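Local atomic coordinates of putative mannose-1-phosphate guanylyl transferase (Thermus thermophilus, PDB entry 2CU2), a protein that probably transfers a guanylyl group from GTP to mannose 1-phosphate, making GDP-mannose, as expected of a mannose-1-phosphate guanylyltransferase. Residues A[77-82]-A[221-226]; A[205-211]-A[228-232]; A[304-308]-A[317-321]. Residue numbers count along the deposited sequence, not the author numbering.

Interaction 1 (A[77-82]-A[221-226]); sequences LEPLGR and LEEVYA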
# COMPACT_ATOMS: atom_id res chain seq x y z
N LEU A 77 22.49 29.25 -2.68
CA LEU A 77 21.53 29.03 -1.61
C LEU A 77 20.55 30.17 -1.45
O LEU A 77 20.94 31.30 -1.15
CB LEU A 77 22.29 28.78 -0.30
CG LEU A 77 23.34 27.67 -0.36
CD1 LEU A 77 24.06 27.58 0.98
CD2 LEU A 77 22.68 26.33 -0.70
N GLU A 78 19.27 29.87 -1.65
CA GLU A 78 18.20 30.86 -1.50
C GLU A 78 17.79 30.89 -0.04
O GLU A 78 17.30 29.90 0.50
CB GLU A 78 17.00 30.48 -2.38
CG GLU A 78 17.33 30.34 -3.86
CD GLU A 78 16.26 29.60 -4.65
OE1 GLU A 78 15.18 30.19 -4.89
OE2 GLU A 78 16.50 28.44 -5.03
N PRO A 79 17.98 32.04 0.63
CA PRO A 79 17.62 32.18 2.05
C PRO A 79 16.14 31.96 2.37
O PRO A 79 15.81 31.44 3.43
CB PRO A 79 18.09 33.60 2.39
CG PRO A 79 18.01 34.31 1.07
CD PRO A 79 18.57 33.29 0.12
N LEU A 80 15.27 32.35 1.45
CA LEU A 80 13.83 32.17 1.54
C LEU A 80 13.25 31.77 0.18
O LEU A 80 13.90 31.84 -0.85
CB LEU A 80 13.23 33.51 1.98
CG LEU A 80 13.77 33.97 3.34
CD1 LEU A 80 13.14 35.28 3.80
CD2 LEU A 80 13.51 32.95 4.45
N GLY A 81 11.99 31.30 0.22
CA GLY A 81 11.32 31.01 -1.03
C GLY A 81 10.77 32.29 -1.67
O GLY A 81 9.90 32.96 -1.14
N ARG A 82 11.34 32.64 -2.83
CA ARG A 82 10.87 33.79 -3.58
C ARG A 82 10.54 33.44 -5.04
O ARG A 82 10.60 34.27 -5.94
CB ARG A 82 11.94 34.88 -3.52
CG ARG A 82 11.50 36.08 -2.69
CD ARG A 82 10.97 35.66 -1.32
NE ARG A 82 10.84 36.83 -0.44
CZ ARG A 82 10.38 36.62 0.81
NH1 ARG A 82 10.06 35.40 1.20
NH2 ARG A 82 10.26 37.65 1.65
N LEU A 221 22.72 39.23 1.06
CA LEU A 221 21.73 38.37 0.41
C LEU A 221 20.49 38.18 1.28
O LEU A 221 19.35 38.29 0.83
CB LEU A 221 22.38 37.02 0.13
CG LEU A 221 21.43 36.04 -0.55
CD1 LEU A 221 20.83 36.61 -1.84
CD2 LEU A 221 22.11 34.72 -0.94
N GLU A 222 20.73 37.85 2.56
CA GLU A 222 19.62 37.64 3.48
C GLU A 222 18.71 38.87 3.54
O GLU A 222 17.49 38.79 3.43
CB GLU A 222 20.19 37.35 4.86
CG GLU A 222 19.90 35.92 5.32
CD GLU A 222 19.36 35.94 6.73
OE1 GLU A 222 19.10 37.02 7.24
OE2 GLU A 222 19.20 34.87 7.31
N GLU A 223 19.34 40.04 3.77
CA GLU A 223 18.57 41.27 3.84
C GLU A 223 17.77 41.51 2.57
O GLU A 223 16.56 41.72 2.59
CB GLU A 223 19.54 42.43 4.07
CG GLU A 223 18.83 43.78 4.16
CD GLU A 223 18.75 44.40 2.79
OE1 GLU A 223 19.78 44.50 2.13
OE2 GLU A 223 17.65 44.77 2.38
N VAL A 224 18.52 41.51 1.44
CA VAL A 224 17.89 41.76 0.15
C VAL A 224 16.71 40.81 -0.12
O VAL A 224 15.62 41.22 -0.50
CB VAL A 224 18.94 41.61 -0.95
CG1 VAL A 224 18.27 41.66 -2.33
CG2 VAL A 224 19.96 42.74 -0.87
N TYR A 225 16.97 39.49 0.05
CA TYR A 225 15.94 38.50 -0.27
C TYR A 225 14.68 38.66 0.59
O TYR A 225 13.56 38.48 0.15
CB TYR A 225 16.53 37.09 -0.10
CG TYR A 225 16.22 36.24 -1.29
CD1 TYR A 225 16.80 36.54 -2.52
CD2 TYR A 225 15.41 35.10 -1.17
CE1 TYR A 225 16.58 35.72 -3.62
CE2 TYR A 225 15.18 34.28 -2.27
CZ TYR A 225 15.76 34.59 -3.49
OH TYR A 225 15.51 33.80 -4.60
N ALA A 226 14.89 38.99 1.88
CA ALA A 226 13.74 39.10 2.79
C ALA A 226 12.72 40.14 2.31
O ALA A 226 11.51 39.97 2.43
CB ALA A 226 14.25 39.44 4.19

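Interaction 2 (A[205-211]-A[228-232]); sequences LPSHHEA and LPKIS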
# COMPACT_ATOMS: atom_id res chain seq x y z
N LEU A 205 9.97 45.00 -13.31
CA LEU A 205 10.10 44.41 -11.96
C LEU A 205 11.11 45.18 -11.08
O LEU A 205 12.18 44.70 -10.73
CB LEU A 205 10.55 42.96 -12.13
CG LEU A 205 10.21 42.05 -10.94
CD1 LEU A 205 8.74 42.07 -10.54
CD2 LEU A 205 10.53 40.59 -11.22
N PRO A 206 10.72 46.44 -10.79
CA PRO A 206 11.56 47.38 -10.04
C PRO A 206 12.21 46.79 -8.78
O PRO A 206 13.35 47.08 -8.45
CB PRO A 206 10.66 48.56 -9.71
CG PRO A 206 9.65 48.65 -10.83
CD PRO A 206 9.48 47.10 -11.18
N SER A 207 11.42 46.01 -8.03
CA SER A 207 11.94 45.40 -6.81
C SER A 207 13.21 44.58 -7.08
O SER A 207 14.16 44.56 -6.31
CB SER A 207 10.87 44.50 -6.21
OG SER A 207 10.51 43.49 -7.15
N HIS A 208 13.18 43.84 -8.21
CA HIS A 208 14.31 42.97 -8.53
C HIS A 208 15.48 43.74 -9.17
O HIS A 208 16.64 43.39 -9.03
CB HIS A 208 13.83 41.87 -9.48
CG HIS A 208 13.01 40.84 -8.73
ND1 HIS A 208 11.91 41.14 -8.00
CD2 HIS A 208 13.26 39.47 -8.60
CE1 HIS A 208 11.49 39.98 -7.46
NE2 HIS A 208 12.28 38.96 -7.81
N HIS A 209 15.14 44.80 -9.94
CA HIS A 209 16.20 45.62 -10.52
C HIS A 209 17.02 46.30 -9.41
O HIS A 209 18.25 46.34 -9.42
CB HIS A 209 15.59 46.66 -11.46
CG HIS A 209 16.57 47.78 -11.73
ND1 HIS A 209 16.62 48.92 -11.00
CD2 HIS A 209 17.50 47.89 -12.77
CE1 HIS A 209 17.58 49.68 -11.56
NE2 HIS A 209 18.12 49.09 -12.63
N GLU A 210 16.28 46.86 -8.44
CA GLU A 210 16.94 47.50 -7.30
C GLU A 210 17.73 46.48 -6.48
O GLU A 210 18.84 46.71 -6.03
CB GLU A 210 15.87 48.16 -6.42
CG GLU A 210 16.44 49.27 -5.53
CD GLU A 210 15.32 49.94 -4.76
OE1 GLU A 210 14.93 49.44 -3.72
OE2 GLU A 210 14.87 51.00 -5.19
N ALA A 211 17.09 45.31 -6.26
CA ALA A 211 17.77 44.26 -5.52
C ALA A 211 19.07 43.84 -6.22
O ALA A 211 20.10 43.63 -5.60
CB ALA A 211 16.82 43.06 -5.39
N LEU A 228 12.23 41.13 -0.71
CA LEU A 228 11.84 40.89 -2.10
C LEU A 228 10.45 40.23 -2.15
O LEU A 228 10.12 39.38 -1.33
CB LEU A 228 12.91 39.92 -2.64
CG LEU A 228 13.06 39.87 -4.17
CD1 LEU A 228 13.48 41.18 -4.81
CD2 LEU A 228 14.14 38.87 -4.58
N PRO A 229 9.61 40.68 -3.10
CA PRO A 229 8.29 40.08 -3.29
C PRO A 229 8.40 38.71 -3.98
O PRO A 229 9.21 38.49 -4.88
CB PRO A 229 7.53 41.04 -4.20
CG PRO A 229 8.58 41.72 -5.06
CD PRO A 229 9.80 41.77 -4.04
N LYS A 230 7.55 37.76 -3.54
CA LYS A 230 7.55 36.42 -4.15
C LYS A 230 6.77 36.40 -5.46
O LYS A 230 5.56 36.60 -5.51
CB LYS A 230 6.92 35.44 -3.15
CG LYS A 230 6.85 34.00 -3.69
CD LYS A 230 6.04 33.07 -2.78
CE LYS A 230 5.82 31.68 -3.40
NZ LYS A 230 5.74 30.68 -2.33
N ILE A 231 7.51 36.19 -6.57
CA ILE A 231 6.87 36.15 -7.88
C ILE A 231 7.66 35.28 -8.86
O ILE A 231 8.88 35.18 -8.81
CB ILE A 231 6.75 37.58 -8.41
CG1 ILE A 231 5.88 37.62 -9.67
CG2 ILE A 231 8.14 38.12 -8.78
CD1 ILE A 231 5.57 39.04 -10.13
N SER A 232 6.92 34.59 -9.76
CA SER A 232 7.58 33.80 -10.78
C SER A 232 8.18 34.70 -11.85
O SER A 232 7.80 35.84 -12.03
CB SER A 232 6.56 32.84 -11.40
OG SER A 232 5.88 33.50 -12.46
O HOH W 1 10.85 36.94 -6.78

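Interaction 3 (A[304-308]-A[317-321]); sequences SGLVV and VVPKD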
# COMPACT_ATOMS: atom_id res chain seq x y z
N SER A 304 -8.32 -1.30 -11.55
CA SER A 304 -7.93 -0.54 -12.73
C SER A 304 -7.88 0.95 -12.48
O SER A 304 -8.62 1.48 -11.66
CB SER A 304 -8.90 -0.81 -13.88
OG SER A 304 -8.78 -2.14 -14.34
N GLY A 305 -7.01 1.63 -13.22
CA GLY A 305 -6.87 3.07 -13.12
C GLY A 305 -6.46 3.63 -11.77
O GLY A 305 -6.75 4.79 -11.47
N LEU A 306 -5.77 2.83 -10.98
CA LEU A 306 -5.35 3.30 -9.66
C LEU A 306 -3.86 3.63 -9.56
O LEU A 306 -3.03 3.14 -10.32
CB LEU A 306 -5.66 2.26 -8.58
CG LEU A 306 -7.10 1.90 -8.20
CD1 LEU A 306 -7.05 0.90 -7.04
CD2 LEU A 306 -7.86 3.14 -7.77
N VAL A 307 -3.55 4.50 -8.61
CA VAL A 307 -2.19 4.85 -8.30
C VAL A 307 -1.99 4.20 -6.93
O VAL A 307 -2.75 4.44 -6.01
CB VAL A 307 -1.96 6.37 -8.12
CG1 VAL A 307 -0.61 6.61 -7.41
CG2 VAL A 307 -1.96 7.07 -9.48
N VAL A 308 -0.98 3.34 -6.82
CA VAL A 308 -0.66 2.70 -5.55
C VAL A 308 0.81 3.03 -5.39
O VAL A 308 1.64 2.55 -6.17
CB VAL A 308 -0.85 1.17 -5.61
CG1 VAL A 308 -0.63 0.58 -4.21
CG2 VAL A 308 -2.24 0.83 -6.13
N VAL A 317 -3.21 5.23 -2.10
CA VAL A 317 -4.08 4.55 -3.05
C VAL A 317 -5.10 5.58 -3.49
O VAL A 317 -5.91 6.05 -2.69
CB VAL A 317 -4.80 3.34 -2.42
CG1 VAL A 317 -5.76 2.73 -3.45
CG2 VAL A 317 -3.79 2.30 -1.97
N VAL A 318 -5.06 5.95 -4.77
CA VAL A 318 -5.98 6.95 -5.33
C VAL A 318 -6.18 6.74 -6.83
O VAL A 318 -5.24 6.37 -7.52
CB VAL A 318 -5.41 8.39 -5.11
CG1 VAL A 318 -4.03 8.51 -5.76
CG2 VAL A 318 -6.35 9.44 -5.71
N PRO A 319 -7.41 6.93 -7.34
CA PRO A 319 -7.58 6.82 -8.79
C PRO A 319 -6.73 7.85 -9.51
O PRO A 319 -6.63 9.00 -9.12
CB PRO A 319 -9.04 7.05 -9.13
CG PRO A 319 -9.84 6.96 -7.84
CD PRO A 319 -8.70 7.19 -6.74
N LYS A 320 -6.08 7.40 -10.59
CA LYS A 320 -5.10 8.27 -11.21
C LYS A 320 -5.69 9.59 -11.69
O LYS A 320 -5.00 10.59 -11.83
CB LYS A 320 -4.38 7.52 -12.32
CG LYS A 320 -5.29 7.11 -13.48
CD LYS A 320 -4.56 6.19 -14.45
CE LYS A 320 -5.33 5.99 -15.76
NZ LYS A 320 -4.82 4.79 -16.44
N ASP A 321 -7.01 9.59 -11.98
CA ASP A 321 -7.62 10.85 -12.41
C ASP A 321 -7.71 11.89 -11.29
O ASP A 321 -7.87 13.08 -11.53
CB ASP A 321 -8.99 10.59 -13.06
CG ASP A 321 -9.94 9.89 -12.09
OD1 ASP A 321 -9.68 9.97 -10.88
OD2 ASP A 321 -10.96 9.36 -12.53
O HOH W 2 -8.82 6.82 -12.45

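Interaction 1 (A[77-82]-A[221-226])
This is a loop-on-helix contact in the nucleotidyltransferase domain, whose fold is of the GT-A, Rossmann-like kind: the chain leaving strand 74-78 of the central sheet packs against the short helix 221-226. Tyr225 is the centre of it and has the largest area covered. Its ring lies against Pro79, whose CD sits 4.2 Å from the Tyr225 ring centroid and 23° off the ring normal, a CH-pi contact; Pro79 CG also comes within 3.4 Å of Tyr225 CB. Proline suits this place because its compact, conformationally restricted ring offers CH groups to an aromatic face while its backbone turns the chain out of the strand. Leu221, one helical turn before Tyr225, continues the apolar surface, with its CD2 4.0 Å from Pro79 CD. At the other end of the helix, Leu80 CD1 rests on the backbone at Ala226 CA (4.0 Å). Helix 83-98 also packs here, Leu90 touching both Leu221 and Tyr225. The long side chain of Arg82 reaches the carbonyl-rich C-terminal end of helix 221-226: its NE is hydrogen-bonded to the Leu228 carbonyl, and Arg82 NH2 makes a weak bond of 2.7 Å to Ala226 O.

Interaction 2 (A[205-211]-A[228-232])
Leu205, at the N-cap position between helices 194-204 and 206-216 of the nucleotidyltransferase domain, opens the contact with the loop 228-232 by placing its CD2 4.2 Å from Ile231 CG2. That loop leads into helix 233-238 and also packs on helix 83-98. The Leu205 carbonyl accepts bonds from the His208 and His209 amides, in the first turn of the new helix. Ser207 follows, and its OG lies 3.4 Å from Pro229 CG while sharing a 2.9 Å hydrogen bond with His208 ND1. The same imidazole receives Leu228 CD1 over one face, 3.6 Å from the His208 centroid, as a CH-pi contact. The other ring nitrogen, His208 NE2, binds a water at 2.7 Å, and this water donates to Pro229 O at 2.9 Å. One turn on, the small Ala211 lets Leu228 approach, CB to CD1 at 3.9 Å. With no direct hydrogen bond between them, these two segments meet through apolar contacts and one water bridge; histidine suits both, offering a face to leucine and a polar edge to the solvent molecule.

Interaction 3 (A[304-308]-A[317-321])
Three backbone hydrogen bonds join strands 306-311 and 314-319 at the open end of an antiparallel beta hairpin, in the C-terminal region assigned to the MannoseP isomerase/GMP-like beta-helix family. Val307 and Val318 are a hydrogen-bonded pair, with Val307 N to Val318 O at 2.7 Å and Val318 N to Val307 O at 3.0 Å. The third bond, Lys320 N to Gly305 O at 2.8 Å, is nearly straight and lies just beyond the strand ends. Gly305 has a positive phi, a conformation glycine adopts easily, and a water bridges its O (3.1 Å) to Asp321 N in a weak 3.3 Å bond. In the non-hydrogen-bonded pairs, Leu306-Pro319 and Val308-Val317, the CA atoms lie closer; Pro319 fits opposite Leu306 because this position asks for no amide donor across the hairpin. A CA-H...O contact, Val317 CA to Val307 O at 3.2 Å, adds to the ladder.

Branched valines, which favour extended backbone, fill the strands. Val308 CG1 meets Val317 CG2 at 4.2 Å on one face, and Val307 CB meets Val318 CG1 at 3.8 Å on the other. Lys320 NZ bonds to Gly288 O and forms a salt bridge with Glu263. Val317 also pairs in a parallel ladder with a strand of the second subunit. Backbone bonds thus set the register, while Leu306, Val308, Val318 and Pro319 turn apolar surface to that subunit.

In the fold
Interactions 1 and 2 are neighbours in the nucleotidyltransferase domain, their centres 11 Å apart and their segments alternating along the chain. They meet directly: Arg82 NE and Leu228 O, 2.8 Å apart, form a probable hydrogen bond that joins the two loops, and Val224 CG1, packed 3.7 Å from Ala211 CB, joins the consecutive helices 206-216 and 221-226. Each is partly buried and relies on side chains lying against a ring, with a few polar links among them. Interaction 3 is a separate matter, its centre about 39 and 41 Å from theirs, in the beta-helix-like C-terminal region. It is buried and built on strand-to-strand backbone bonding, and it alone of the three touches the second subunit.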